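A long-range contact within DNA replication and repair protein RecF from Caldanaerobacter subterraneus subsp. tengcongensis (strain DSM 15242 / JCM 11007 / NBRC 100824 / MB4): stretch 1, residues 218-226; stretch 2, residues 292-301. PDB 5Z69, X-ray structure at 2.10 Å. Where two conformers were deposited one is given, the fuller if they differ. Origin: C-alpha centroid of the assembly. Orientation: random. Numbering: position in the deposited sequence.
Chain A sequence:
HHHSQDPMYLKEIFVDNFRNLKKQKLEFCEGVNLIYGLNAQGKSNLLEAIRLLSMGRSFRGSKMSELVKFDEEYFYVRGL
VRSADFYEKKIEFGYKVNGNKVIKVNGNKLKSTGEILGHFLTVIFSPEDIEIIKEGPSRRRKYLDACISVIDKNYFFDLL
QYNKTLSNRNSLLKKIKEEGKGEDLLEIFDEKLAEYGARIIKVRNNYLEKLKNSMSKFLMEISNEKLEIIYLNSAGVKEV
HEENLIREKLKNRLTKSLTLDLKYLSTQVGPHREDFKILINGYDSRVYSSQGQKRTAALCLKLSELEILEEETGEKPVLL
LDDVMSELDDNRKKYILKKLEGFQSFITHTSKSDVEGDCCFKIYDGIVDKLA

Stretch 1 (218-226) FLMEISNEK
Stretch 2 292-301: GQKRTAALCL

Two helical segments of RecF, at least 68 residues apart in sequence where they touch, meet through a small, largely apolar contact that buries 315 Å² in total. Residues 218-222 are the end of a helix; Ser 223 is the first to leave helical phi/psi (-137/-12), Asn 224 takes positive phi (56/30), and Glu 225 and Lys 226 are extended. Residues 292-301 are helical throughout. The axes approach to 9.8 Å, with 132° between their N-to-C directions; in register, the nearest CA atoms are those of Phe 218 and Cys 300, 5.6 Å apart.

Apolar packing centres on Cys 300, the residue most covered here. Its m rotamer (-70°) brings SG of Cys 300 3.8 Å from CB of Phe 218, 3.9 Å from CB of Leu 219 and 4.0 Å from CD1 of Ile 222. The compact thiol suits so close a backbone: SG of Cys 300 is also 3.4 Å from N of Leu 219. Phe 218 (chi1 -75°, chi2 -68°) directs CB toward the partner, but its ring leads away. Leu 219 (t, p) starts sideways, and its end comes nearer. All three are buried, where apolar groups and a thiol cost little to desolvate. Ile 222 (p, t) is long enough to extend CD1 to 3.8 Å from CG2 of Thr 296 and 4.4 Å from CD2 of Leu 299, itself t, p.

Thr 296 (m, -69°) serves two environments. Its OG1 donates a hydrogen bond to O of Gly 292 (3.1 Å), one turn back, satisfying the hydroxyl within its own helix. CG2 of Thr 296 meets stretch 1, 4.2 Å from CD1 of Leu 219 and 3.3 Å from OG of Ser 223 (m).

No hydrogen bond crosses between the stretches. Glu 225 (m, t, chi3 -21°) and Gln 293 (chi1 36°, chi2 -113°, chi3 102°), long polar side chains suited to partial exposure, merely come near, OE2 of Glu 225 lying 4.2 Å from NE2 of Gln 293.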

ATOM      1  N   PHE A 218     -23.419   6.543   2.321  1.00 65.77           N
ATOM      2  CA  PHE A 218     -23.457   7.881   2.917  1.00 68.36           C
ATOM      3  C   PHE A 218     -22.802   8.939   2.024  1.00 74.04           C
ATOM      4  O   PHE A 218     -23.340  10.035   1.849  1.00 81.47           O
ATOM      5  CB  PHE A 218     -22.792   7.874   4.300  1.00 55.65           C
ATOM      6  CG  PHE A 218     -23.632   7.238   5.373  1.00 58.05           C
ATOM      7  CD1 PHE A 218     -24.801   7.848   5.807  1.00 48.70           C
ATOM      8  CD2 PHE A 218     -23.256   6.036   5.957  1.00 56.61           C
ATOM      9  CE1 PHE A 218     -25.580   7.270   6.796  1.00 51.28           C
ATOM     10  CE2 PHE A 218     -24.037   5.453   6.943  1.00 45.31           C
ATOM     11  CZ  PHE A 218     -25.201   6.070   7.357  1.00 50.06           C
ATOM     12  N   LEU A 219     -21.646   8.603   1.465  1.00 66.34           N
ATOM     13  CA  LEU A 219     -20.913   9.512   0.589  1.00 71.61           C
ATOM     14  C   LEU A 219     -21.730   9.902  -0.644  1.00 75.94           C
ATOM     15  O   LEU A 219     -21.777  11.074  -1.025  1.00 74.30           O
ATOM     16  CB  LEU A 219     -19.591   8.875   0.162  1.00 69.06           C
ATOM     17  CG  LEU A 219     -18.709   9.718  -0.753  1.00 68.01           C
ATOM     18  CD1 LEU A 219     -18.241  10.973  -0.029  1.00 68.96           C
ATOM     19  CD2 LEU A 219     -17.526   8.910  -1.261  1.00 63.54           C
ATOM     20  N   MET A 220     -22.384   8.918  -1.255  1.00 71.77           N
ATOM     21  CA  MET A 220     -23.132   9.154  -2.483  1.00 78.23           C
ATOM     22  C   MET A 220     -24.346  10.038  -2.217  1.00 84.89           C
ATOM     23  O   MET A 220     -24.906  10.627  -3.140  1.00 91.91           O
ATOM     24  CB  MET A 220     -23.569   7.827  -3.115  1.00 76.03           C
ATOM     25  CG  MET A 220     -23.952   7.916  -4.595  1.00 84.35           C
ATOM     26  SD  MET A 220     -22.635   8.571  -5.656  1.00102.67           S
ATOM     27  CE  MET A 220     -23.207   8.073  -7.280  1.00 98.01           C
ATOM     28  N   GLU A 221     -24.742  10.135  -0.951  1.00 80.77           N
ATOM     29  CA  GLU A 221     -25.932  10.894  -0.580  1.00 80.85           C
ATOM     30  C   GLU A 221     -25.649  12.378  -0.352  1.00 85.81           C
ATOM     31  O   GLU A 221     -26.492  13.218  -0.655  1.00 89.72           O
ATOM     32  CB  GLU A 221     -26.576  10.315   0.685  1.00 86.58           C
ATOM     33  CG  GLU A 221     -27.125   8.897   0.558  1.00 92.35           C
ATOM     34  CD  GLU A 221     -28.151   8.752  -0.544  1.00 98.47           C
ATOM     35  OE1 GLU A 221     -29.008   9.652  -0.684  1.00 93.54           O
ATOM     36  OE2 GLU A 221     -28.091   7.740  -1.276  1.00105.67           O
ATOM     37  N   ILE A 222     -24.478  12.705   0.188  1.00 82.19           N
ATOM     38  CA  ILE A 222     -24.196  14.091   0.558  1.00 82.70           C
ATOM     39  C   ILE A 222     -23.132  14.788  -0.300  1.00 83.45           C
ATOM     40  O   ILE A 222     -22.933  16.000  -0.185  1.00 83.85           O
ATOM     41  CB  ILE A 222     -23.759  14.190   2.032  1.00 83.89           C
ATOM     42  CG1 ILE A 222     -22.475  13.399   2.265  1.00 80.10           C
ATOM     43  CG2 ILE A 222     -24.863  13.687   2.956  1.00 88.19           C
ATOM     44  CD1 ILE A 222     -21.908  13.582   3.655  1.00 76.71           C
ATOM     45  N   SER A 223     -22.451  14.022  -1.146  0.58 82.17           N
ATOM     46  CA  SER A 223     -21.403  14.572  -1.999  0.58 81.53           C
ATOM     47  C   SER A 223     -21.485  14.029  -3.419  0.58 84.11           C
ATOM     48  O   SER A 223     -20.824  14.539  -4.324  0.58 86.53           O
ATOM     49  CB  SER A 223     -20.025  14.270  -1.411  0.58 78.20           C
ATOM     50  OG  SER A 223     -19.808  15.004  -0.222  0.58 76.14           O
ATOM     51  N   ASN A 224     -22.292  12.987  -3.599  1.00 83.73           N
ATOM     52  CA  ASN A 224     -22.437  12.307  -4.887  1.00 86.29           C
ATOM     53  C   ASN A 224     -21.107  11.806  -5.457  1.00 83.75           C
ATOM     54  O   ASN A 224     -20.941  11.722  -6.674  1.00 84.81           O
ATOM     55  CB  ASN A 224     -23.124  13.229  -5.903  1.00 93.97           C
ATOM     56  CG  ASN A 224     -23.917  12.463  -6.940  1.00 99.81           C
ATOM     57  OD1 ASN A 224     -25.100  12.174  -6.744  1.00104.50           O
ATOM     58  ND2 ASN A 224     -23.270  12.129  -8.054  1.00 97.80           N
ATOM     59  N   GLU A 225     -20.168  11.477  -4.571  1.00 84.83           N
ATOM     60  CA  GLU A 225     -18.864  10.942  -4.974  1.00 78.84           C
ATOM     61  C   GLU A 225     -18.762   9.444  -4.687  1.00 73.08           C
ATOM     62  O   GLU A 225     -19.531   8.896  -3.893  1.00 75.95           O
ATOM     63  CB  GLU A 225     -17.733  11.696  -4.276  1.00 75.55           C
ATOM     64  CG  GLU A 225     -17.586  13.128  -4.756  1.00 78.19           C
ATOM     65  CD  GLU A 225     -16.760  13.978  -3.821  1.00 82.78           C
ATOM     66  OE1 GLU A 225     -16.634  13.609  -2.635  1.00 83.74           O
ATOM     67  OE2 GLU A 225     -16.239  15.021  -4.265  1.00 87.29           O
ATOM     68  N   LYS A 226     -17.811   8.790  -5.345  1.00 69.02           N
ATOM     69  CA  LYS A 226     -17.707   7.334  -5.304  1.00 70.72           C
ATOM     70  C   LYS A 226     -16.591   6.878  -4.365  1.00 68.07           C
ATOM     71  O   LYS A 226     -15.441   7.316  -4.507  1.00 70.83           O
ATOM     72  CB  LYS A 226     -17.471   6.781  -6.718  1.00 77.09           C
ATOM     73  N   GLY A 292     -12.377  19.994   2.460  1.00 79.57           N
ATOM     74  CA  GLY A 292     -13.818  19.879   2.397  1.00 75.14           C
ATOM     75  C   GLY A 292     -14.199  18.417   2.422  1.00 68.89           C
ATOM     76  O   GLY A 292     -15.012  17.976   3.238  1.00 78.35           O
ATOM     77  N   GLN A 293     -13.567  17.649   1.548  1.00 65.23           N
ATOM     78  CA  GLN A 293     -13.938  16.254   1.370  1.00 76.29           C
ATOM     79  C   GLN A 293     -13.341  15.326   2.428  1.00 74.90           C
ATOM     80  O   GLN A 293     -13.881  14.252   2.676  1.00 76.31           O
ATOM     81  CB  GLN A 293     -13.535  15.782  -0.020  1.00 74.30           C
ATOM     82  CG  GLN A 293     -12.255  16.391  -0.491  1.00 79.23           C
ATOM     83  CD  GLN A 293     -12.463  17.330  -1.654  1.00 85.02           C
ATOM     84  OE1 GLN A 293     -12.460  18.551  -1.488  1.00 86.49           O
ATOM     85  NE2 GLN A 293     -12.646  16.766  -2.843  1.00 87.72           N
ATOM     86  N   LYS A 294     -12.229  15.728   3.040  1.00 67.92           N
ATOM     87  CA  LYS A 294     -11.672  14.966   4.150  1.00 65.74           C
ATOM     88  C   LYS A 294     -12.626  15.018   5.329  1.00 67.99           C
ATOM     89  O   LYS A 294     -12.879  14.009   5.988  1.00 69.15           O
ATOM     90  CB  LYS A 294     -10.306  15.505   4.567  1.00 71.05           C
ATOM     91  CG  LYS A 294      -9.185  15.255   3.576  1.00 70.35           C
ATOM     92  CD  LYS A 294      -7.865  15.739   4.149  1.00 72.82           C
ATOM     93  CE  LYS A 294      -6.716  15.476   3.196  1.00 74.96           C
ATOM     94  NZ  LYS A 294      -6.806  16.372   2.020  1.00 78.62           N
ATOM     95  N   ARG A 295     -13.142  16.211   5.592  1.00 65.32           N
ATOM     96  CA  ARG A 295     -14.119  16.415   6.649  1.00 72.42           C
ATOM     97  C   ARG A 295     -15.398  15.643   6.330  1.00 67.74           C
ATOM     98  O   ARG A 295     -16.074  15.130   7.221  1.00 60.74           O
ATOM     99  CB  ARG A 295     -14.403  17.912   6.822  1.00 78.77           C
ATOM    100  CG  ARG A 295     -15.842  18.257   7.153  1.00 88.41           C
ATOM    101  CD  ARG A 295     -16.270  19.518   6.415  1.00100.15           C
ATOM    102  NE  ARG A 295     -16.510  20.641   7.319  1.00107.53           N
ATOM    103  CZ  ARG A 295     -16.735  21.887   6.915  1.00110.16           C
ATOM    104  NH1 ARG A 295     -16.747  22.175   5.618  1.00107.62           N
ATOM    105  NH2 ARG A 295     -16.946  22.846   7.809  1.00110.73           N
ATOM    106  N   THR A 296     -15.714  15.549   5.046  1.00 57.86           N
ATOM    107  CA  THR A 296     -16.892  14.823   4.610  1.00 63.52           C
ATOM    108  C   THR A 296     -16.674  13.318   4.755  1.00 63.56           C
ATOM    109  O   THR A 296     -17.547  12.587   5.253  1.00 56.66           O
ATOM    110  CB  THR A 296     -17.240  15.175   3.152  1.00 58.36           C
ATOM    111  OG1 THR A 296     -17.711  16.526   3.095  1.00 58.63           O
ATOM    112  CG2 THR A 296     -18.313  14.241   2.611  1.00 61.55           C
ATOM    113  N   ALA A 297     -15.499  12.870   4.319  1.00 56.83           N
ATOM    114  CA  ALA A 297     -15.113  11.467   4.403  1.00 55.04           C
ATOM    115  C   ALA A 297     -15.053  10.985   5.854  1.00 46.91           C
ATOM    116  O   ALA A 297     -15.414   9.853   6.142  1.00 49.06           O
ATOM    117  CB  ALA A 297     -13.777  11.246   3.724  1.00 49.53           C
ATOM    118  N   ALA A 298     -14.586  11.850   6.748  1.00 42.72           N
ATOM    119  CA  ALA A 298     -14.562  11.565   8.177  1.00 45.41           C
ATOM    120  C   ALA A 298     -15.973  11.326   8.700  1.00 46.29           C
ATOM    121  O   ALA A 298     -16.210  10.396   9.474  1.00 53.69           O
ATOM    122  CB  ALA A 298     -13.915  12.695   8.928  1.00 42.61           C
ATOM    123  N   LEU A 299     -16.904  12.172   8.259  1.00 51.49           N
ATOM    124  CA  LEU A 299     -18.302  12.097   8.670  1.00 44.62           C
ATOM    125  C   LEU A 299     -18.934  10.776   8.241  1.00 50.77           C
ATOM    126  O   LEU A 299     -19.611  10.109   9.033  1.00 40.09           O
ATOM    127  CB  LEU A 299     -19.090  13.281   8.092  1.00 41.58           C
ATOM    128  CG  LEU A 299     -20.595  13.341   8.366  1.00 46.79           C
ATOM    129  CD1 LEU A 299     -20.863  13.171   9.842  1.00 47.12           C
ATOM    130  CD2 LEU A 299     -21.202  14.651   7.891  1.00 54.25           C
ATOM    131  N   CYS A 300     -18.706  10.409   6.981  1.00 46.88           N
ATOM    132  CA  CYS A 300     -19.210   9.157   6.417  1.00 41.38           C
ATOM    133  C   CYS A 300     -18.631   7.938   7.135  1.00 42.07           C
ATOM    134  O   CYS A 300     -19.324   6.952   7.371  1.00 46.10           O
ATOM    135  CB  CYS A 300     -18.872   9.073   4.923  1.00 46.17           C
ATOM    136  SG  CYS A 300     -19.782  10.231   3.862  1.00 65.63           S
ATOM    137  N   LEU A 301     -17.334   8.006   7.427  1.00 39.79           N
ATOM    138  CA  LEU A 301     -16.652   6.977   8.195  1.00 47.57           C
ATOM    139  C   LEU A 301     -17.345   6.745   9.546  1.00 39.71           C
ATOM    140  O   LEU A 301     -17.607   5.606   9.935  1.00 36.67           O
ATOM    141  CB  LEU A 301     -15.194   7.377   8.410  1.00 42.23           C
ATOM    142  CG  LEU A 301     -14.345   6.436   9.255  1.00 42.39           C
ATOM    143  CD1 LEU A 301     -13.974   5.198   8.455  1.00 47.22           C
ATOM    144  CD2 LEU A 301     -13.108   7.155   9.780  1.00 44.66           C
TER